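Local coordinates for protein endo-b-1,4-glucanase (Nasutitermes takasagoensis, PDB 1KS8) that probably cleaves internal beta-1,4-glucosidic bonds in cellulose and related beta-glucans, as a family 9 glycosyl hydrolase with an (alpha/alpha)6 fold, at residues 45-50 and 103-108; 114-119 and 138-143; 68-73 and 156-161; 149-154 and 193-198. One frame throughout, in Å; residues are numbered along the deposited sequence.

Contacts 1 and 2 lie on the same side of the chain's centre, their own centres about 10 Å apart. They touch where Ala106 O bonds Tyr114 N, joining helix 89-106 to strand 113-117, and where Leu48 packs on Tyr114 and Ala139. Contact 4, about 12 Å from contact 2 between centres, meets it through Leu151 against Gly115 and Ile142. Contact 3 is the innermost, about 9 Å from the chain's centre. It shares helix 149-165 with contact 4, and Thr70 bonds Glu154. Contacts 3 and 4 approach the calcium-binding residues, with no calcium bound here: Glu214 lies about 4 Å from Asp150 and about 6 Å from Ala157 between side chains. Contacts 1 and 2 are remote from these sites.

Contact 1: 45-50 and 103-108; sequences GQDLTG and FIKAHT
An Asx turn spanning Asp47 to Thr49, in the loop between helix 5-18 and strand 60-61, receives the ammonium group of Lys105 from the last turn of helix 89-106. Lys105 CG stands anti to the carbonyl carbon (chi1 -66°), and the chain runs on fully extended, with CB passing 3.5 Å from Asp47 O. At its end NZ forms a salt bridge with Asp47 OD2 at 2.9 Å, meeting that oxygen from above the carboxylate plane. NZ also donates to the backbone oxygen Thr49 O at 2.9 Å, here from above the carbonyl plane, and makes a weak bond to Thr49 OG1. The second carboxylate oxygen serves its own loop: Asp47 OD1 accepts from Thr49 N at 2.9 Å, the bond that closes the turn. Its syn lone pair takes the Thr49 hydroxyl, with OG1 at 2.7 Å from OD1. An alanine in place of Lys105 would probably leave the Asp47 carboxylate without its charge partner and Thr49 O without this donor. Beside this polar knot, Leu48 CD2 rests 3.7 Å from Ala106 CA. Farther along, Thr108 CG2 lies against the Gln46 chain, which it crosses at about a right angle, coming 3.8 Å from OE1; Gln46 OE1 itself bonds to Gln44 and Thr108 OG1 to Glu112. Leu48 also packs on Tyr114 and Val117 of strand 113-117, while Phe103, two residues before Lys105 on the helix, meets helices 62-78 and 149-165.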
loop_
_atom_site.group_PDB
_atom_site.type_symbol
_atom_site.label_atom_id
_atom_site.label_comp_id
_atom_site.label_asym_id
_atom_site.label_seq_id
_atom_site.Cartn_x
_atom_site.Cartn_y
_atom_site.Cartn_z
ATOM N N GLY A 45 -19.984 -5.557 18.375
ATOM C CA GLY A 45 -18.924 -5.502 19.364
ATOM C C GLY A 45 -17.735 -6.380 19.027
ATOM O O GLY A 45 -16.873 -6.604 19.878
ATOM N N GLN A 46 -17.680 -6.882 17.794
ATOM C CA GLN A 46 -16.565 -7.723 17.375
ATOM C C GLN A 46 -15.272 -6.923 17.454
ATOM O O GLN A 46 -15.237 -5.742 17.120
ATOM C CB GLN A 46 -16.741 -8.203 15.932
ATOM C CG GLN A 46 -18.006 -8.994 15.646
ATOM C CD GLN A 46 -19.113 -8.143 15.056
ATOM O OE1 GLN A 46 -19.900 -8.619 14.236
ATOM N NE2 GLN A 46 -19.186 -6.884 15.471
ATOM N N ASP A 47 -14.206 -7.581 17.885
ATOM C CA ASP A 47 -12.907 -6.935 17.992
ATOM C C ASP A 47 -12.385 -6.546 16.609
ATOM O O ASP A 47 -12.291 -7.386 15.719
ATOM C CB ASP A 47 -11.928 -7.896 18.677
ATOM C CG ASP A 47 -10.509 -7.369 18.712
ATOM O OD1 ASP A 47 -10.324 -6.135 18.690
ATOM O OD2 ASP A 47 -9.577 -8.199 18.783
ATOM N N LEU A 48 -12.073 -5.264 16.427
ATOM C CA LEU A 48 -11.522 -4.787 15.161
ATOM C C LEU A 48 -10.234 -4.013 15.423
ATOM O O LEU A 48 -9.833 -3.162 14.627
ATOM C CB LEU A 48 -12.524 -3.895 14.415
ATOM C CG LEU A 48 -13.798 -4.544 13.859
ATOM C CD1 LEU A 48 -14.625 -3.477 13.152
ATOM C CD2 LEU A 48 -13.448 -5.671 12.890
ATOM N N THR A 49 -9.587 -4.305 16.547
ATOM C CA THR A 49 -8.342 -3.627 16.885
ATOM C C THR A 49 -7.201 -4.121 16.007
ATOM O O THR A 49 -7.196 -5.264 15.544
ATOM C CB THR A 49 -7.951 -3.841 18.361
ATOM O OG1 THR A 49 -7.794 -5.244 18.626
ATOM C CG2 THR A 49 -9.012 -3.252 19.280
ATOM N N GLY A 50 -6.228 -3.245 15.784
ATOM C CA GLY A 50 -5.093 -3.601 14.956
ATOM C C GLY A 50 -5.152 -2.932 13.597
ATOM O O GLY A 50 -5.855 -1.934 13.414
ATOM N N PHE A 103 -7.503 -7.990 8.675
ATOM C CA PHE A 103 -8.495 -8.380 7.679
ATOM C C PHE A 103 -9.296 -9.586 8.156
ATOM O O PHE A 103 -10.488 -9.694 7.877
ATOM C CB PHE A 103 -7.836 -8.711 6.337
ATOM C CG PHE A 103 -7.029 -7.585 5.758
ATOM C CD1 PHE A 103 -7.386 -6.259 5.985
ATOM C CD2 PHE A 103 -5.921 -7.854 4.966
ATOM C CE1 PHE A 103 -6.649 -5.217 5.428
ATOM C CE2 PHE A 103 -5.176 -6.820 4.402
ATOM C CZ PHE A 103 -5.543 -5.499 4.637
ATOM N N ILE A 104 -8.637 -10.498 8.865
ATOM C CA ILE A 104 -9.321 -11.678 9.382
ATOM C C ILE A 104 -10.401 -11.253 10.380
ATOM O O ILE A 104 -11.511 -11.786 10.363
ATOM C CB ILE A 104 -8.318 -12.649 10.040
ATOM C CG1 ILE A 104 -7.499 -13.345 8.949
ATOM C CG2 ILE A 104 -9.054 -13.677 10.892
ATOM C CD1 ILE A 104 -6.342 -14.173 9.475
ATOM N N LYS A 105 -10.082 -10.290 11.240
ATOM C CA LYS A 105 -11.057 -9.799 12.210
ATOM C C LYS A 105 -12.202 -9.088 11.496
ATOM O O LYS A 105 -13.366 -9.254 11.854
ATOM C CB LYS A 105 -10.413 -8.811 13.186
ATOM C CG LYS A 105 -9.372 -9.403 14.115
ATOM C CD LYS A 105 -8.911 -8.348 15.107
ATOM C CE LYS A 105 -7.828 -8.880 16.027
ATOM N NZ LYS A 105 -7.339 -7.837 16.972
ATOM N N ALA A 106 -11.863 -8.288 10.488
ATOM C CA ALA A 106 -12.861 -7.537 9.736
ATOM C C ALA A 106 -13.810 -8.441 8.952
ATOM O O ALA A 106 -14.915 -8.031 8.595
ATOM C CB ALA A 106 -12.168 -6.549 8.796
ATOM N N HIS A 107 -13.373 -9.664 8.678
ATOM C CA HIS A 107 -14.195 -10.631 7.957
ATOM C C HIS A 107 -15.049 -11.325 9.015
ATOM O O HIS A 107 -14.795 -12.473 9.387
ATOM C CB HIS A 107 -13.306 -11.653 7.256
ATOM C CG HIS A 107 -14.039 -12.532 6.294
ATOM N ND1 HIS A 107 -13.588 -13.785 5.940
ATOM C CD2 HIS A 107 -15.184 -12.334 5.600
ATOM C CE1 HIS A 107 -14.424 -14.321 5.070
ATOM N NE2 HIS A 107 -15.402 -13.463 4.846
ATOM N N THR A 108 -16.063 -10.612 9.488
ATOM C CA THR A 108 -16.940 -11.098 10.546
ATOM C C THR A 108 -17.879 -12.248 10.183
ATOM O O THR A 108 -18.304 -13.003 11.058
ATOM C CB THR A 108 -17.746 -9.921 11.125
ATOM O OG1 THR A 108 -18.278 -9.137 10.053
ATOM C CG2 THR A 108 -16.842 -9.036 11.975
#

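Contact 2: 114-119 and 138-143; sequences YGQVGQ and PAYKID
Tyr114 lies side by side with Lys141 on antiparallel strands 113-117 and 139-142, pointing the same way. From CB, which passes 3.8 Å from Tyr140 O, the Tyr114 side chain leads to a ring whose CD2 touches Ala139 CB at 3.6 Å. Lys141 CB sits over the ring centre, a CH-pi contact 3.7 Å from the centroid. Farther out, CZ and OH meet Lys141 CD, and OH also bonds to Asp43 N. Between the strands a classic beta bulge sets Gly115 and Gln116 opposite Tyr140: Tyr140 O accepts from Gly115 N at 2.8 Å and, weakly, from Gln116 N. Regular pairing resumes with Tyr140 N to Gln116 O at 2.9 Å and Gly118 N to Pro138 O at 2.8 Å. On the sheet face of Tyr140, the Gln116 amide stands at the ring edge, its plane 86° from the ring's. Its NE2 donates almost straight to Gly118 O at 2.9 Å and also bonds to Asp201. Carbon contacts thus join Tyr114, Ala139 and Lys141 on one face, while on the face of Gln116 and Tyr140 two hydrogen bonds from NE2 would hold the amide's rotation.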
loop_
_atom_site.group_PDB
_atom_site.type_symbol
_atom_site.label_atom_id
_atom_site.label_comp_id
_atom_site.label_asym_id
_atom_site.label_seq_id
_atom_site.Cartn_x
_atom_site.Cartn_y
_atom_site.Cartn_z
ATOM N N TYR A 114 -15.862 -5.695 7.272
ATOM C CA TYR A 114 -15.747 -4.316 7.714
ATOM C C TYR A 114 -14.646 -3.627 6.924
ATOM O O TYR A 114 -13.496 -4.071 6.914
ATOM C CB TYR A 114 -15.482 -4.241 9.219
ATOM C CG TYR A 114 -16.752 -4.399 10.017
ATOM C CD1 TYR A 114 -17.297 -5.663 10.264
ATOM C CD2 TYR A 114 -17.456 -3.279 10.458
ATOM C CE1 TYR A 114 -18.520 -5.800 10.928
ATOM C CE2 TYR A 114 -18.673 -3.406 11.119
ATOM C CZ TYR A 114 -19.199 -4.666 11.349
ATOM O OH TYR A 114 -20.411 -4.783 11.987
ATOM N N GLY A 115 -15.020 -2.545 6.249
ATOM C CA GLY A 115 -14.073 -1.818 5.424
ATOM C C GLY A 115 -13.573 -0.505 5.981
ATOM O O GLY A 115 -12.775 0.178 5.334
ATOM N N GLN A 116 -14.025 -0.131 7.172
ATOM C CA GLN A 116 -13.569 1.121 7.751
ATOM C C GLN A 116 -13.845 1.223 9.237
ATOM O O GLN A 116 -14.870 0.746 9.719
ATOM C CB GLN A 116 -14.249 2.302 7.045
ATOM C CG GLN A 116 -13.566 3.652 7.262
ATOM C CD GLN A 116 -14.207 4.761 6.443
ATOM O OE1 GLN A 116 -14.429 4.608 5.240
ATOM N NE2 GLN A 116 -14.500 5.888 7.086
ATOM N N VAL A 117 -12.904 1.819 9.961
ATOM C CA VAL A 117 -13.078 2.094 11.383
ATOM C C VAL A 117 -12.627 3.540 11.521
ATOM O O VAL A 117 -11.492 3.891 11.162
ATOM C CB VAL A 117 -12.227 1.203 12.302
ATOM C CG1 VAL A 117 -12.471 1.606 13.758
ATOM C CG2 VAL A 117 -12.601 -0.259 12.103
ATOM N N GLY A 118 -13.532 4.375 12.020
ATOM C CA GLY A 118 -13.267 5.791 12.166
ATOM C C GLY A 118 -13.994 6.513 11.046
ATOM O O GLY A 118 -14.064 6.007 9.923
ATOM N N GLN A 119 -14.567 7.674 11.348
ATOM C CA GLN A 119 -15.262 8.455 10.333
ATOM C C GLN A 119 -14.306 9.543 9.874
ATOM O O GLN A 119 -13.602 10.133 10.690
ATOM C CB GLN A 119 -16.522 9.112 10.901
ATOM C CG GLN A 119 -17.278 9.896 9.836
ATOM C CD GLN A 119 -18.075 11.057 10.394
ATOM O OE1 GLN A 119 -17.561 11.865 11.168
ATOM N NE2 GLN A 119 -19.336 11.161 9.983
ATOM N N PRO A 138 -16.916 4.971 14.460
ATOM C CA PRO A 138 -17.861 4.051 13.829
ATOM C C PRO A 138 -17.143 3.065 12.922
ATOM O O PRO A 138 -16.080 3.368 12.377
ATOM C CB PRO A 138 -18.779 4.980 13.030
ATOM C CG PRO A 138 -18.671 6.292 13.744
ATOM C CD PRO A 138 -17.212 6.366 14.092
ATOM N N ALA A 139 -17.730 1.884 12.774
ATOM C CA ALA A 139 -17.180 0.857 11.903
ATOM C C ALA A 139 -18.210 0.650 10.803
ATOM O O ALA A 139 -19.408 0.533 11.077
ATOM C CB ALA A 139 -16.955 -0.436 12.677
ATOM N N TYR A 140 -17.747 0.623 9.558
ATOM C CA TYR A 140 -18.632 0.455 8.413
ATOM C C TYR A 140 -18.304 -0.842 7.688
ATOM O O TYR A 140 -17.135 -1.216 7.565
ATOM C CB TYR A 140 -18.471 1.637 7.455
ATOM C CG TYR A 140 -18.679 2.996 8.092
ATOM C CD1 TYR A 140 -19.861 3.305 8.762
ATOM C CD2 TYR A 140 -17.699 3.985 8.000
ATOM C CE1 TYR A 140 -20.066 4.568 9.323
ATOM C CE2 TYR A 140 -17.893 5.248 8.556
ATOM C CZ TYR A 140 -19.075 5.532 9.213
ATOM O OH TYR A 140 -19.264 6.788 9.752
ATOM N N LYS A 141 -19.333 -1.519 7.194
ATOM C CA LYS A 141 -19.135 -2.789 6.517
ATOM C C LYS A 141 -19.875 -2.917 5.194
ATOM O O LYS A 141 -20.766 -2.126 4.873
ATOM C CB LYS A 141 -19.611 -3.922 7.428
ATOM C CG LYS A 141 -21.123 -3.913 7.658
ATOM C CD LYS A 141 -21.565 -5.046 8.575
ATOM C CE LYS A 141 -23.081 -5.170 8.617
ATOM N NZ LYS A 141 -23.734 -3.919 9.077
ATOM N N ILE A 142 -19.469 -3.921 4.428
ATOM C CA ILE A 142 -20.143 -4.254 3.187
ATOM C C ILE A 142 -20.732 -5.631 3.488
ATOM O O ILE A 142 -20.219 -6.364 4.342
ATOM C CB ILE A 142 -19.183 -4.343 1.962
ATOM C CG1 ILE A 142 -17.972 -5.224 2.276
ATOM C CG2 ILE A 142 -18.750 -2.945 1.540
ATOM C CD1 ILE A 142 -17.084 -5.484 1.064
ATOM N N ASP A 143 -21.833 -5.962 2.827
ATOM C CA ASP A 143 -22.484 -7.253 3.017
ATOM C C ASP A 143 -23.282 -7.582 1.762
ATOM O O ASP A 143 -23.137 -6.908 0.747
ATOM C CB ASP A 143 -23.392 -7.243 4.259
ATOM C CG ASP A 143 -24.329 -6.052 4.305
ATOM O OD1 ASP A 143 -24.872 -5.672 3.251
ATOM O OD2 ASP A 143 -24.533 -5.503 5.410
#

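Contact 3: 68-73 and 156-161; sequences TATVLA and AAALAA
Ala69 and Ala73 of helix 62-78 meet Ala158 and Ala161 of helix 149-165, two helices of the (alpha/alpha)6 barrel that run in roughly the same direction, 29° apart. The apolar part is methyl against methyl: Ala69 CB lies 3.8 Å from Ala158 CB, and one turn on, Ala73 CB is 3.7 Å from Ala161 CB. Such short side chains let the segment axes approach to 8.0 Å. Thr70 provides a second kind of contact, close but without a hydrogen bond across the pair. Its OG1, anti to the carbonyl carbon (chi1 -53°), presses on Ala158, 3.1 Å from its CA and 3.2 Å from its CB, while CG2 faces Ala157 CB. Ala158 N is near this hydroxyl as well, but the angle is poor; the bonds of Thr70 OG1 are instead to Glu154 OE2 and Ala66 O. Polar bridging across the pair falls to one water, which donates to Ala158 O at 2.8 Å and more weakly to Ala69 O, tying the two helix backbones together through their carbonyl oxygens. All six touching residues are buried. Helix 89-106 closes one flank, where Phe103 lies on both Ala69 and Ala158, and helix 212-226 supplies Trp217 against Thr70 and Ala157 and Trp221 against Thr70 and Ala161.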
loop_
_atom_site.group_PDB
_atom_site.type_symbol
_atom_site.label_atom_id
_atom_site.label_comp_id
_atom_site.label_asym_id
_atom_site.label_seq_id
_atom_site.Cartn_x
_atom_site.Cartn_y
_atom_site.Cartn_z
ATOM N N THR A 68 -2.161 -2.050 0.030
ATOM C CA THR A 68 -0.833 -1.968 0.620
ATOM C C THR A 68 -0.328 -3.362 0.963
ATOM O O THR A 68 0.805 -3.726 0.636
ATOM C CB THR A 68 -0.854 -1.110 1.901
ATOM O OG1 THR A 68 -1.150 0.251 1.561
ATOM C CG2 THR A 68 0.493 -1.171 2.612
ATOM N N ALA A 69 -1.179 -4.141 1.620
ATOM C CA ALA A 69 -0.821 -5.498 2.012
ATOM C C ALA A 69 -0.483 -6.376 0.812
ATOM O O ALA A 69 0.488 -7.126 0.843
ATOM C CB ALA A 69 -1.953 -6.122 2.819
ATOM N N THR A 70 -1.280 -6.286 -0.247
ATOM C CA THR A 70 -1.032 -7.095 -1.436
ATOM C C THR A 70 0.315 -6.769 -2.067
ATOM O O THR A 70 1.086 -7.666 -2.387
ATOM C CB THR A 70 -2.132 -6.893 -2.501
ATOM O OG1 THR A 70 -3.411 -7.107 -1.900
ATOM C CG2 THR A 70 -1.954 -7.884 -3.654
ATOM N N VAL A 71 0.597 -5.484 -2.246
ATOM C CA VAL A 71 1.851 -5.072 -2.860
ATOM C C VAL A 71 3.063 -5.416 -1.991
ATOM O O VAL A 71 4.106 -5.826 -2.507
ATOM C CB VAL A 71 1.813 -3.566 -3.202
ATOM C CG1 VAL A 71 3.166 -3.101 -3.723
ATOM C CG2 VAL A 71 0.737 -3.319 -4.260
ATOM N N LEU A 72 2.935 -5.268 -0.675
ATOM C CA LEU A 72 4.047 -5.617 0.199
ATOM C C LEU A 72 4.301 -7.124 0.116
ATOM O O LEU A 72 5.447 -7.557 0.017
ATOM C CB LEU A 72 3.756 -5.213 1.650
ATOM C CG LEU A 72 3.779 -3.714 1.971
ATOM C CD1 LEU A 72 3.548 -3.537 3.462
ATOM C CD2 LEU A 72 5.118 -3.092 1.561
ATOM N N ALA A 73 3.235 -7.919 0.144
ATOM C CA ALA A 73 3.379 -9.372 0.063
ATOM C C ALA A 73 3.965 -9.768 -1.292
ATOM O O ALA A 73 4.805 -10.659 -1.384
ATOM C CB ALA A 73 2.022 -10.047 0.270
ATOM N N ALA A 156 -9.126 -10.067 -0.657
ATOM C CA ALA A 156 -8.930 -11.476 -0.985
ATOM C C ALA A 156 -7.539 -11.651 -1.604
ATOM O O ALA A 156 -6.838 -12.627 -1.324
ATOM C CB ALA A 156 -10.001 -11.940 -1.958
ATOM N N ALA A 157 -7.140 -10.698 -2.441
ATOM C CA ALA A 157 -5.830 -10.744 -3.081
ATOM C C ALA A 157 -4.725 -10.652 -2.034
ATOM O O ALA A 157 -3.747 -11.397 -2.083
ATOM C CB ALA A 157 -5.693 -9.601 -4.083
ATOM N N ALA A 158 -4.886 -9.735 -1.084
ATOM C CA ALA A 158 -3.894 -9.556 -0.031
ATOM C C ALA A 158 -3.756 -10.833 0.791
ATOM O O ALA A 158 -2.647 -11.263 1.110
ATOM C CB ALA A 158 -4.289 -8.389 0.873
ATOM N N LEU A 159 -4.890 -11.438 1.128
ATOM C CA LEU A 159 -4.887 -12.663 1.918
ATOM C C LEU A 159 -4.253 -13.820 1.151
ATOM O O LEU A 159 -3.480 -14.599 1.715
ATOM C CB LEU A 159 -6.316 -13.012 2.336
ATOM C CG LEU A 159 -6.938 -12.023 3.327
ATOM C CD1 LEU A 159 -8.436 -12.267 3.416
ATOM C CD2 LEU A 159 -6.286 -12.175 4.690
ATOM N N ALA A 160 -4.565 -13.922 -0.137
ATOM C CA ALA A 160 -4.004 -14.984 -0.964
ATOM C C ALA A 160 -2.499 -14.790 -1.105
ATOM O O ALA A 160 -1.727 -15.742 -0.990
ATOM C CB ALA A 160 -4.669 -14.990 -2.338
ATOM N N ALA A 161 -2.076 -13.553 -1.345
ATOM C CA ALA A 161 -0.652 -13.266 -1.478
ATOM C C ALA A 161 0.045 -13.596 -0.160
ATOM O O ALA A 161 1.117 -14.205 -0.146
ATOM C CB ALA A 161 -0.441 -11.800 -1.840
HETATM O O HOH W 1 -0.911 -9.396 2.173
#

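Contact 4: 149-154 and 193-198; sequences SDLAGE and GKYSDS
Ser149 and Gly193 bring their backbones together at the first turn of helix 149-165, an element of the (alpha/alpha)6 fold: Ser149 N donates to Gly193 O at 2.8 Å, and the link runs back from Gly193 N to the side-chain oxygen Ser149 OG at 3.1 Å. The OG atom, anti to the carbonyl carbon (chi1 -56°), bonds to Ala188 O as well. The next residue grips the short, weakly bonded helix 195-198. Asp150 CG takes the crowded position between its own backbone N and carbonyl carbon. From there OD1 accepts from Tyr195 N at 2.9 Å on its syn lone pair. The same oxygen is met by Leu151 N, likewise at 2.9 Å, on the anti side and out of the carboxylate plane, so two backbone N-H groups hold it. OD2 turns to Ser208 OG, and the side chain is about 4 Å from that of Glu214, a calcium-binding residue of this enzyme, though no calcium is bound in this model. An alanine in place of Asp150 would probably leave Tyr195 N and Leu151 N without this acceptor and Ser208 OG without this partner. Leu151 supplies the apolar side, its CB packed 3.6 Å from Tyr195 CB and its CD2 close to the ring atom CD2; the two side chains cross at about a right angle. Tyr195 OH is bonded to Tyr206 O beyond. The carboxylate stands 73° to the tyrosine ring, with Asp150 OD2 in the ring plane at its edge, 3.6 Å from Tyr195 CD1.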
loop_
_atom_site.group_PDB
_atom_site.type_symbol
_atom_site.label_atom_id
_atom_site.label_comp_id
_atom_site.label_asym_id
_atom_site.label_seq_id
_atom_site.Cartn_x
_atom_site.Cartn_y
_atom_site.Cartn_z
ATOM N N SER A 149 -17.282 -5.241 -4.287
ATOM C CA SER A 149 -16.407 -6.148 -5.023
ATOM C C SER A 149 -14.952 -5.707 -5.034
ATOM O O SER A 149 -14.051 -6.542 -4.975
ATOM C CB SER A 149 -16.892 -6.296 -6.466
ATOM O OG SER A 149 -18.236 -6.738 -6.501
ATOM N N ASP A 150 -14.721 -4.401 -5.124
ATOM C CA ASP A 150 -13.353 -3.902 -5.136
ATOM C C ASP A 150 -12.663 -4.090 -3.788
ATOM O O ASP A 150 -11.532 -4.575 -3.728
ATOM C CB ASP A 150 -13.295 -2.425 -5.572
ATOM C CG ASP A 150 -14.459 -1.587 -5.049
ATOM O OD1 ASP A 150 -15.240 -2.048 -4.191
ATOM O OD2 ASP A 150 -14.581 -0.430 -5.509
ATOM N N LEU A 151 -13.349 -3.725 -2.708
ATOM C CA LEU A 151 -12.792 -3.868 -1.368
ATOM C C LEU A 151 -12.592 -5.337 -1.003
ATOM O O LEU A 151 -11.523 -5.725 -0.531
ATOM C CB LEU A 151 -13.716 -3.211 -0.343
ATOM C CG LEU A 151 -13.358 -3.408 1.133
ATOM C CD1 LEU A 151 -12.007 -2.778 1.437
ATOM C CD2 LEU A 151 -14.446 -2.787 1.995
ATOM N N ALA A 152 -13.624 -6.149 -1.220
ATOM C CA ALA A 152 -13.545 -7.573 -0.912
ATOM C C ALA A 152 -12.502 -8.250 -1.800
ATOM O O ALA A 152 -11.758 -9.126 -1.350
ATOM C CB ALA A 152 -14.910 -8.230 -1.111
ATOM N N GLY A 153 -12.454 -7.834 -3.062
ATOM C CA GLY A 153 -11.498 -8.399 -3.997
ATOM C C GLY A 153 -10.053 -8.092 -3.644
ATOM O O GLY A 153 -9.204 -8.983 -3.658
ATOM N N GLU A 154 -9.760 -6.834 -3.323
ATOM C CA GLU A 154 -8.390 -6.476 -2.979
ATOM C C GLU A 154 -7.975 -7.181 -1.697
ATOM O O GLU A 154 -6.830 -7.603 -1.559
ATOM C CB GLU A 154 -8.242 -4.963 -2.803
ATOM C CG GLU A 154 -6.792 -4.505 -2.644
ATOM C CD GLU A 154 -5.932 -4.867 -3.845
ATOM O OE1 GLU A 154 -6.340 -4.539 -4.980
ATOM O OE2 GLU A 154 -4.852 -5.473 -3.663
ATOM N N GLY A 193 -20.656 -4.780 -6.896
ATOM C CA GLY A 193 -20.926 -3.405 -6.514
ATOM C C GLY A 193 -19.685 -2.655 -6.064
ATOM O O GLY A 193 -18.677 -3.268 -5.713
ATOM N N LYS A 194 -19.754 -1.327 -6.092
ATOM C CA LYS A 194 -18.642 -0.481 -5.659
ATOM C C LYS A 194 -18.746 -0.340 -4.144
ATOM O O LYS A 194 -19.800 0.037 -3.633
ATOM C CB LYS A 194 -18.748 0.910 -6.287
ATOM C CG LYS A 194 -18.738 0.939 -7.804
ATOM C CD LYS A 194 -18.986 2.358 -8.306
ATOM C CE LYS A 194 -19.038 2.418 -9.822
ATOM N NZ LYS A 194 -19.337 3.795 -10.305
ATOM N N TYR A 195 -17.663 -0.611 -3.421
ATOM C CA TYR A 195 -17.726 -0.514 -1.968
ATOM C C TYR A 195 -18.046 0.886 -1.449
ATOM O O TYR A 195 -18.671 1.018 -0.399
ATOM C CB TYR A 195 -16.424 -1.016 -1.323
ATOM C CG TYR A 195 -15.409 0.068 -1.015
ATOM C CD1 TYR A 195 -14.635 0.636 -2.023
ATOM C CD2 TYR A 195 -15.241 0.537 0.289
ATOM C CE1 TYR A 195 -13.718 1.648 -1.744
ATOM C CE2 TYR A 195 -14.327 1.547 0.580
ATOM C CZ TYR A 195 -13.570 2.098 -0.440
ATOM O OH TYR A 195 -12.669 3.096 -0.153
ATOM N N SER A 196 -17.630 1.929 -2.165
ATOM C CA SER A 196 -17.903 3.284 -1.695
ATOM C C SER A 196 -19.353 3.719 -1.897
ATOM O O SER A 196 -19.737 4.815 -1.486
ATOM C CB SER A 196 -16.933 4.297 -2.323
ATOM O OG SER A 196 -16.973 4.288 -3.734
ATOM N N ASP A 197 -20.152 2.865 -2.534
ATOM C CA ASP A 197 -21.573 3.150 -2.708
ATOM C C ASP A 197 -22.266 2.551 -1.482
ATOM O O ASP A 197 -23.411 2.882 -1.172
ATOM C CB ASP A 197 -22.132 2.499 -3.981
ATOM C CG ASP A 197 -21.814 3.291 -5.238
ATOM O OD1 ASP A 197 -21.457 4.481 -5.129
ATOM O OD2 ASP A 197 -21.938 2.720 -6.342
ATOM N N SER A 198 -21.557 1.658 -0.794
ATOM C CA SER A 198 -22.067 1.007 0.410
ATOM C C SER A 198 -21.521 1.741 1.635
ATOM O O SER A 198 -22.282 2.194 2.490
ATOM C CB SER A 198 -21.647 -0.463 0.431
ATOM O OG SER A 198 -22.230 -1.160 -0.660
#